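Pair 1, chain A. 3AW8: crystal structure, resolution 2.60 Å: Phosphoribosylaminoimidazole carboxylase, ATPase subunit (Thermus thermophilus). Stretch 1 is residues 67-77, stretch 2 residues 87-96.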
# COMPACT_ATOMS: atom_id res chain seq x y z
N PHE A 67 9.51 15.78 9.06
CA PHE A 67 9.24 16.61 10.23
C PHE A 67 9.39 18.06 9.77
O PHE A 67 10.51 18.52 9.56
CB PHE A 67 10.26 16.25 11.30
CG PHE A 67 10.20 17.11 12.53
CD1 PHE A 67 11.30 17.17 13.38
CD2 PHE A 67 9.06 17.83 12.85
CE1 PHE A 67 11.26 17.94 14.53
CE2 PHE A 67 9.01 18.61 14.01
CZ PHE A 67 10.12 18.66 14.85
N GLU A 68 8.28 18.78 9.62
CA GLU A 68 8.32 20.16 9.12
C GLU A 68 9.10 21.19 9.93
O GLU A 68 9.54 22.22 9.39
CB GLU A 68 6.89 20.71 8.91
CG GLU A 68 6.83 21.84 7.87
CD GLU A 68 5.50 22.57 7.85
OE1 GLU A 68 4.46 21.93 8.12
OE2 GLU A 68 5.48 23.79 7.56
N ASN A 69 9.27 20.95 11.22
CA ASN A 69 10.02 21.88 12.05
C ASN A 69 11.44 21.41 12.32
O ASN A 69 12.09 21.89 13.24
CB ASN A 69 9.30 22.12 13.37
CG ASN A 69 8.29 23.23 13.28
OD1 ASN A 69 8.36 24.06 12.37
ND2 ASN A 69 7.35 23.26 14.21
N VAL A 70 11.91 20.47 11.51
CA VAL A 70 13.26 19.98 11.66
C VAL A 70 14.21 21.18 11.56
O VAL A 70 14.00 22.07 10.73
CB VAL A 70 13.62 18.96 10.57
CG1 VAL A 70 13.66 19.64 9.20
CG2 VAL A 70 14.95 18.31 10.89
N PRO A 71 15.24 21.23 12.41
CA PRO A 71 16.22 22.32 12.41
C PRO A 71 16.87 22.42 11.04
O PRO A 71 17.49 21.47 10.59
CB PRO A 71 17.22 21.89 13.48
CG PRO A 71 16.37 21.13 14.44
CD PRO A 71 15.53 20.29 13.51
N VAL A 72 16.72 23.56 10.38
CA VAL A 72 17.32 23.72 9.05
C VAL A 72 18.84 23.52 9.12
O VAL A 72 19.49 23.21 8.12
CB VAL A 72 17.01 25.10 8.46
CG1 VAL A 72 17.79 26.16 9.20
CG2 VAL A 72 17.33 25.12 6.98
N GLU A 73 19.40 23.70 10.31
CA GLU A 73 20.83 23.51 10.49
C GLU A 73 21.22 22.06 10.18
O GLU A 73 22.25 21.81 9.55
CB GLU A 73 21.23 23.84 11.93
CG GLU A 73 21.03 25.29 12.36
CD GLU A 73 19.59 25.62 12.72
OE1 GLU A 73 18.99 24.89 13.54
OE2 GLU A 73 19.06 26.62 12.19
N ALA A 74 20.39 21.11 10.62
CA ALA A 74 20.66 19.69 10.38
C ALA A 74 20.54 19.35 8.90
O ALA A 74 21.27 18.50 8.39
CB ALA A 74 19.70 18.83 11.19
N ALA A 75 19.62 20.01 8.20
CA ALA A 75 19.46 19.74 6.77
C ALA A 75 20.63 20.30 5.98
O ALA A 75 21.12 19.64 5.06
CB ALA A 75 18.15 20.36 6.27
N ARG A 76 21.08 21.51 6.32
CA ARG A 76 22.19 22.13 5.61
C ARG A 76 23.53 21.46 5.91
O ARG A 76 24.43 21.43 5.07
CB ARG A 76 22.27 23.63 5.93
CG ARG A 76 21.19 24.46 5.22
CD ARG A 76 21.31 25.95 5.53
NE ARG A 76 20.23 26.74 4.94
CZ ARG A 76 19.99 26.82 3.63
NH1 ARG A 76 20.76 26.16 2.77
NH2 ARG A 76 18.98 27.56 3.18
N ARG A 77 23.66 20.90 7.11
CA ARG A 77 24.88 20.21 7.51
C ARG A 77 25.14 19.00 6.62
O ARG A 77 26.29 18.69 6.30
CB ARG A 77 24.77 19.75 8.96
CG ARG A 77 25.97 18.94 9.45
CD ARG A 77 27.18 19.83 9.71
NE ARG A 77 28.35 19.05 10.11
CZ ARG A 77 29.10 18.35 9.26
NH1 ARG A 77 30.14 17.66 9.71
NH2 ARG A 77 28.82 18.34 7.97
N PRO A 87 15.16 21.23 -1.36
CA PRO A 87 16.29 22.07 -0.96
C PRO A 87 16.08 22.71 0.41
O PRO A 87 14.94 23.02 0.78
CB PRO A 87 16.35 23.12 -2.07
CG PRO A 87 15.78 22.40 -3.25
CD PRO A 87 14.61 21.66 -2.66
N ALA A 88 17.16 22.91 1.15
CA ALA A 88 17.10 23.52 2.48
C ALA A 88 16.39 24.87 2.47
O ALA A 88 15.81 25.27 3.48
CB ALA A 88 18.51 23.67 3.05
N LYS A 89 16.44 25.57 1.35
CA LYS A 89 15.79 26.87 1.24
C LYS A 89 14.30 26.76 1.55
O LYS A 89 13.75 27.58 2.29
CB LYS A 89 15.98 27.44 -0.17
CG LYS A 89 15.46 28.87 -0.37
CD LYS A 89 15.56 29.26 -1.84
CE LYS A 89 15.05 30.67 -2.13
NZ LYS A 89 15.90 31.72 -1.50
N ALA A 90 13.65 25.74 0.98
CA ALA A 90 12.22 25.51 1.18
C ALA A 90 11.86 25.45 2.66
O ALA A 90 10.82 25.97 3.08
CB ALA A 90 11.80 24.22 0.49
N LEU A 91 12.72 24.83 3.47
CA LEU A 91 12.49 24.75 4.90
C LEU A 91 12.56 26.16 5.48
O LEU A 91 11.73 26.56 6.29
CB LEU A 91 13.56 23.90 5.57
CG LEU A 91 13.34 22.39 5.65
CD1 LEU A 91 14.51 21.76 6.37
CD2 LEU A 91 12.05 22.11 6.38
N GLU A 92 13.58 26.90 5.05
CA GLU A 92 13.81 28.26 5.51
C GLU A 92 12.55 29.09 5.27
O GLU A 92 11.99 29.68 6.19
CB GLU A 92 14.98 28.87 4.73
CG GLU A 92 15.76 29.96 5.46
CD GLU A 92 16.99 29.43 6.19
OE1 GLU A 92 17.85 28.79 5.53
OE2 GLU A 92 17.10 29.65 7.43
N VAL A 93 12.11 29.13 4.02
CA VAL A 93 10.92 29.88 3.64
C VAL A 93 9.69 29.45 4.45
O VAL A 93 9.00 30.28 5.04
CB VAL A 93 10.59 29.69 2.14
CG1 VAL A 93 9.32 30.42 1.78
CG2 VAL A 93 11.74 30.19 1.29
N ALA A 94 9.43 28.15 4.48
CA ALA A 94 8.27 27.60 5.16
C ALA A 94 8.24 27.68 6.68
O ALA A 94 7.18 27.57 7.28
CB ALA A 94 8.07 26.15 4.74
N GLN A 95 9.39 27.88 7.31
CA GLN A 95 9.44 27.94 8.76
C GLN A 95 9.29 29.35 9.36
O GLN A 95 9.36 29.52 10.57
CB GLN A 95 10.73 27.27 9.27
CG GLN A 95 10.83 25.79 8.95
CD GLN A 95 11.97 25.09 9.68
OE1 GLN A 95 13.07 25.63 9.80
NE2 GLN A 95 11.72 23.88 10.17
N ASP A 96 9.07 30.34 8.51
CA ASP A 96 8.89 31.72 8.98
C ASP A 96 7.68 32.31 8.27
O ASP A 96 7.72 32.54 7.06
CB ASP A 96 10.12 32.56 8.67
CG ASP A 96 10.06 33.93 9.32
OD1 ASP A 96 8.95 34.50 9.41
OD2 ASP A 96 11.12 34.43 9.73

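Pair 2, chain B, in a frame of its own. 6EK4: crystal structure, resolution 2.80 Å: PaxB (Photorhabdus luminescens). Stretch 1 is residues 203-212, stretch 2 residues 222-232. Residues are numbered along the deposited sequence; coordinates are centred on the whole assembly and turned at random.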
# COMPACT_ATOMS: atom_id res chain seq x y z
N TYR B 203 -32.02 1.40 -59.79
CA TYR B 203 -31.17 2.49 -59.31
C TYR B 203 -31.93 3.53 -58.49
O TYR B 203 -33.10 3.82 -58.76
CB TYR B 203 -30.46 3.16 -60.49
CG TYR B 203 -29.44 2.26 -61.15
CD1 TYR B 203 -29.78 1.49 -62.25
CD2 TYR B 203 -28.14 2.18 -60.65
CE1 TYR B 203 -28.85 0.65 -62.85
CE2 TYR B 203 -27.20 1.35 -61.24
CZ TYR B 203 -27.56 0.59 -62.34
OH TYR B 203 -26.63 -0.24 -62.93
N ILE B 204 -31.25 4.08 -57.49
CA ILE B 204 -31.80 5.12 -56.63
C ILE B 204 -31.94 6.40 -57.46
O ILE B 204 -31.05 6.72 -58.24
CB ILE B 204 -30.88 5.37 -55.41
CG1 ILE B 204 -30.91 4.15 -54.47
CG2 ILE B 204 -31.30 6.61 -54.63
CD1 ILE B 204 -29.72 4.07 -53.54
N PRO B 205 -33.06 7.13 -57.29
CA PRO B 205 -33.23 8.36 -58.07
C PRO B 205 -32.19 9.43 -57.75
O PRO B 205 -31.76 9.56 -56.60
CB PRO B 205 -34.63 8.85 -57.66
CG PRO B 205 -34.91 8.19 -56.36
CD PRO B 205 -34.24 6.85 -56.46
N ASN B 206 -31.80 10.19 -58.77
CA ASN B 206 -30.88 11.32 -58.59
C ASN B 206 -31.56 12.45 -57.82
O ASN B 206 -32.77 12.44 -57.60
CB ASN B 206 -30.37 11.83 -59.94
CG ASN B 206 -29.16 11.06 -60.45
OD1 ASN B 206 -28.25 11.64 -61.04
ND2 ASN B 206 -29.15 9.75 -60.22
N ILE B 207 -30.75 13.44 -57.43
CA ILE B 207 -31.25 14.58 -56.66
C ILE B 207 -32.18 15.46 -57.51
O ILE B 207 -33.11 16.06 -56.98
CB ILE B 207 -30.07 15.40 -56.07
CG1 ILE B 207 -30.53 16.20 -54.85
CG2 ILE B 207 -29.43 16.30 -57.12
CD1 ILE B 207 -29.41 16.88 -54.10
N SER B 208 -31.94 15.50 -58.82
CA SER B 208 -32.77 16.27 -59.75
C SER B 208 -34.14 15.64 -59.96
O SER B 208 -35.14 16.35 -60.13
CB SER B 208 -32.07 16.41 -61.11
OG SER B 208 -30.79 16.99 -60.97
N ASP B 209 -34.19 14.31 -59.97
CA ASP B 209 -35.43 13.57 -60.21
C ASP B 209 -36.45 13.76 -59.08
O ASP B 209 -37.66 13.73 -59.33
CB ASP B 209 -35.14 12.08 -60.40
CG ASP B 209 -34.22 11.79 -61.57
OD1 ASP B 209 -33.63 10.69 -61.62
OD2 ASP B 209 -34.08 12.67 -62.46
N LEU B 210 -35.96 13.94 -57.86
CA LEU B 210 -36.83 14.09 -56.68
C LEU B 210 -37.62 15.40 -56.67
O LEU B 210 -38.68 15.47 -56.04
CB LEU B 210 -36.00 13.97 -55.40
CG LEU B 210 -35.34 12.60 -55.14
CD1 LEU B 210 -34.25 12.71 -54.09
CD2 LEU B 210 -36.38 11.57 -54.73
N ASP B 211 -37.11 16.42 -57.34
CA ASP B 211 -37.79 17.72 -57.43
C ASP B 211 -39.12 17.63 -58.18
O ASP B 211 -40.08 18.32 -57.84
CB ASP B 211 -36.90 18.76 -58.11
CG ASP B 211 -35.74 19.19 -57.24
OD1 ASP B 211 -35.54 20.41 -57.07
OD2 ASP B 211 -35.02 18.30 -56.74
N LYS B 212 -39.16 16.77 -59.20
CA LYS B 212 -40.32 16.66 -60.08
C LYS B 212 -41.49 15.88 -59.46
O LYS B 212 -42.57 15.83 -60.04
CB LYS B 212 -39.91 16.02 -61.41
CG LYS B 212 -38.84 16.79 -62.16
CD LYS B 212 -38.29 15.99 -63.33
CE LYS B 212 -37.13 16.69 -64.01
NZ LYS B 212 -36.61 15.92 -65.17
N LEU B 222 -36.56 17.45 -47.34
CA LEU B 222 -36.39 16.39 -46.34
C LEU B 222 -35.77 15.14 -46.97
O LEU B 222 -34.71 14.68 -46.54
CB LEU B 222 -37.73 16.03 -45.69
CG LEU B 222 -37.69 15.14 -44.44
CD1 LEU B 222 -37.50 15.98 -43.19
CD2 LEU B 222 -38.96 14.30 -44.34
N ILE B 223 -36.44 14.61 -48.00
CA ILE B 223 -35.99 13.37 -48.66
C ILE B 223 -34.79 13.61 -49.58
O ILE B 223 -33.95 12.73 -49.75
CB ILE B 223 -37.13 12.69 -49.46
CG1 ILE B 223 -37.53 13.52 -50.70
CG2 ILE B 223 -38.34 12.46 -48.57
CD1 ILE B 223 -38.62 12.87 -51.53
N LYS B 224 -34.72 14.81 -50.15
CA LYS B 224 -33.64 15.16 -51.08
C LYS B 224 -32.28 15.19 -50.36
O LYS B 224 -31.26 14.83 -50.95
CB LYS B 224 -33.94 16.51 -51.74
CG LYS B 224 -33.17 16.79 -53.01
CD LYS B 224 -33.87 17.82 -53.88
CE LYS B 224 -34.13 19.13 -53.13
NZ LYS B 224 -34.56 20.22 -54.04
N GLN B 225 -32.29 15.60 -49.10
CA GLN B 225 -31.07 15.64 -48.29
C GLN B 225 -30.71 14.24 -47.79
O GLN B 225 -29.54 13.88 -47.71
CB GLN B 225 -31.24 16.59 -47.10
CG GLN B 225 -30.01 17.45 -46.81
CD GLN B 225 -29.88 18.62 -47.77
OE1 GLN B 225 -29.57 18.43 -48.95
NE2 GLN B 225 -30.12 19.83 -47.28
N ALA B 226 -31.73 13.45 -47.45
CA ALA B 226 -31.54 12.08 -46.97
C ALA B 226 -30.89 11.20 -48.03
O ALA B 226 -29.89 10.54 -47.76
CB ALA B 226 -32.86 11.48 -46.52
N ILE B 227 -31.45 11.21 -49.24
CA ILE B 227 -30.94 10.41 -50.35
C ILE B 227 -29.49 10.79 -50.66
O ILE B 227 -28.62 9.94 -50.71
CB ILE B 227 -31.80 10.57 -51.62
CG1 ILE B 227 -33.23 10.05 -51.40
CG2 ILE B 227 -31.17 9.84 -52.81
CD1 ILE B 227 -33.37 8.54 -51.38
N LYS B 228 -29.26 12.09 -50.86
CA LYS B 228 -27.93 12.59 -51.23
C LYS B 228 -26.85 12.18 -50.23
O LYS B 228 -25.75 11.80 -50.63
CB LYS B 228 -27.95 14.12 -51.36
CG LYS B 228 -26.74 14.71 -52.07
CD LYS B 228 -26.29 16.01 -51.42
CE LYS B 228 -25.24 16.73 -52.25
NZ LYS B 228 -25.85 17.54 -53.34
N GLN B 229 -27.16 12.27 -48.94
CA GLN B 229 -26.19 11.95 -47.89
C GLN B 229 -25.88 10.45 -47.82
O GLN B 229 -24.71 10.07 -47.76
CB GLN B 229 -26.69 12.44 -46.52
CG GLN B 229 -26.59 13.95 -46.34
CD GLN B 229 -27.18 14.43 -45.02
OE1 GLN B 229 -27.22 13.69 -44.04
NE2 GLN B 229 -27.63 15.68 -44.99
N GLY B 230 -26.92 9.62 -47.82
CA GLY B 230 -26.74 8.17 -47.74
C GLY B 230 -26.14 7.54 -48.98
O GLY B 230 -25.39 6.57 -48.89
N VAL B 231 -26.47 8.09 -50.15
CA VAL B 231 -25.90 7.62 -51.41
C VAL B 231 -24.41 7.93 -51.48
O VAL B 231 -23.61 7.07 -51.86
CB VAL B 231 -26.63 8.25 -52.63
CG1 VAL B 231 -25.85 8.03 -53.92
CG2 VAL B 231 -28.03 7.67 -52.75
N GLU B 232 -24.03 9.15 -51.10
CA GLU B 232 -22.63 9.58 -51.15
C GLU B 232 -21.74 8.72 -50.26
O GLU B 232 -20.61 8.39 -50.63
CB GLU B 232 -22.50 11.05 -50.74
CG GLU B 232 -21.16 11.69 -51.06
CD GLU B 232 -20.90 12.97 -50.28
OE1 GLU B 232 -21.17 12.99 -49.06
OE2 GLU B 232 -20.40 13.94 -50.87

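Where do the two contacts differ most sharply? They part at the end where the loop of stretch 1 meets the last turn of stretch 2. In pair 1 this end is polar: Q95(A) reaches back to the loop, and its NE2 donates to E68(A) O at 2.8 Å and to V70(A) O at 3.0 Å. One amide group thereby satisfies two backbone carbonyls that precede the helix. In pair 2 the matching position is V231(B), whose side chain has no hydrogen-bond donor. Its CG2 lies 3.9 Å from CG2 of I204(B), and the same I204(B) CG2 is 3.7 Å from I227(B) CG2. I204(B) points toward stretch 2, whereas its counterpart N69(A) points away. An apolar cluster stands where pair 1 has its amide.

What geometry do they share? In both, a loop leads into a helically wound segment that packs against a helix, and 14 central residues superpose with an RMSD of 0.8 Å. In pair 1 the two helices run nearly antiparallel, at 168°, with a closest approach of 9.6 Å. In pair 2, residues 207-212 have helical backbone angles without the regular bonds. The match is tightest in the middle of stretch 2, where the CA atoms of A90(A) and A226(B) coincide within 0.1 Å, and neither makes contact across the stretches.

How is the middle filled? L91(A) and I227(B) match, and each points toward stretch 1. L91(A) CD1 touches V70(A) CG1 at 3.6 Å and A75(A) CB at 3.9 Å. In pair 2 the small A75(A) is matched by L210(B), whose CD1 lies 3.9 Å from I227(B) CG1 and whose CD2 lies 4.1 Å from I223(B) CD1. The longer side chain thus spans two successive turns of the helix. V72(A) and I207(B) also match: V72(A) CG2 sits 4.2 Å from L91(A) CB, while I207(B) CG1 lies against the aliphatic part of K224(B), 3.3 Å from its CG.

How does charge tie the stretches together? Each pair has one salt bridge, but the charges change sides. R76(A), from stretch 1, extends to E92(A): NH2 and NE donate to E92(A) OE1 at 2.9 and 3.2 Å, near the guanidinium plane, while A88(A) CB lies over one face, 3.4 Å from NH1. In pair 2 the acid belongs to stretch 1, and K224(B), which matches A88(A), supplies the base. K224(B) NZ makes only weak hydrogen bonds to D211(B), 3.2 Å to OD1 and 3.3 Å to OD2.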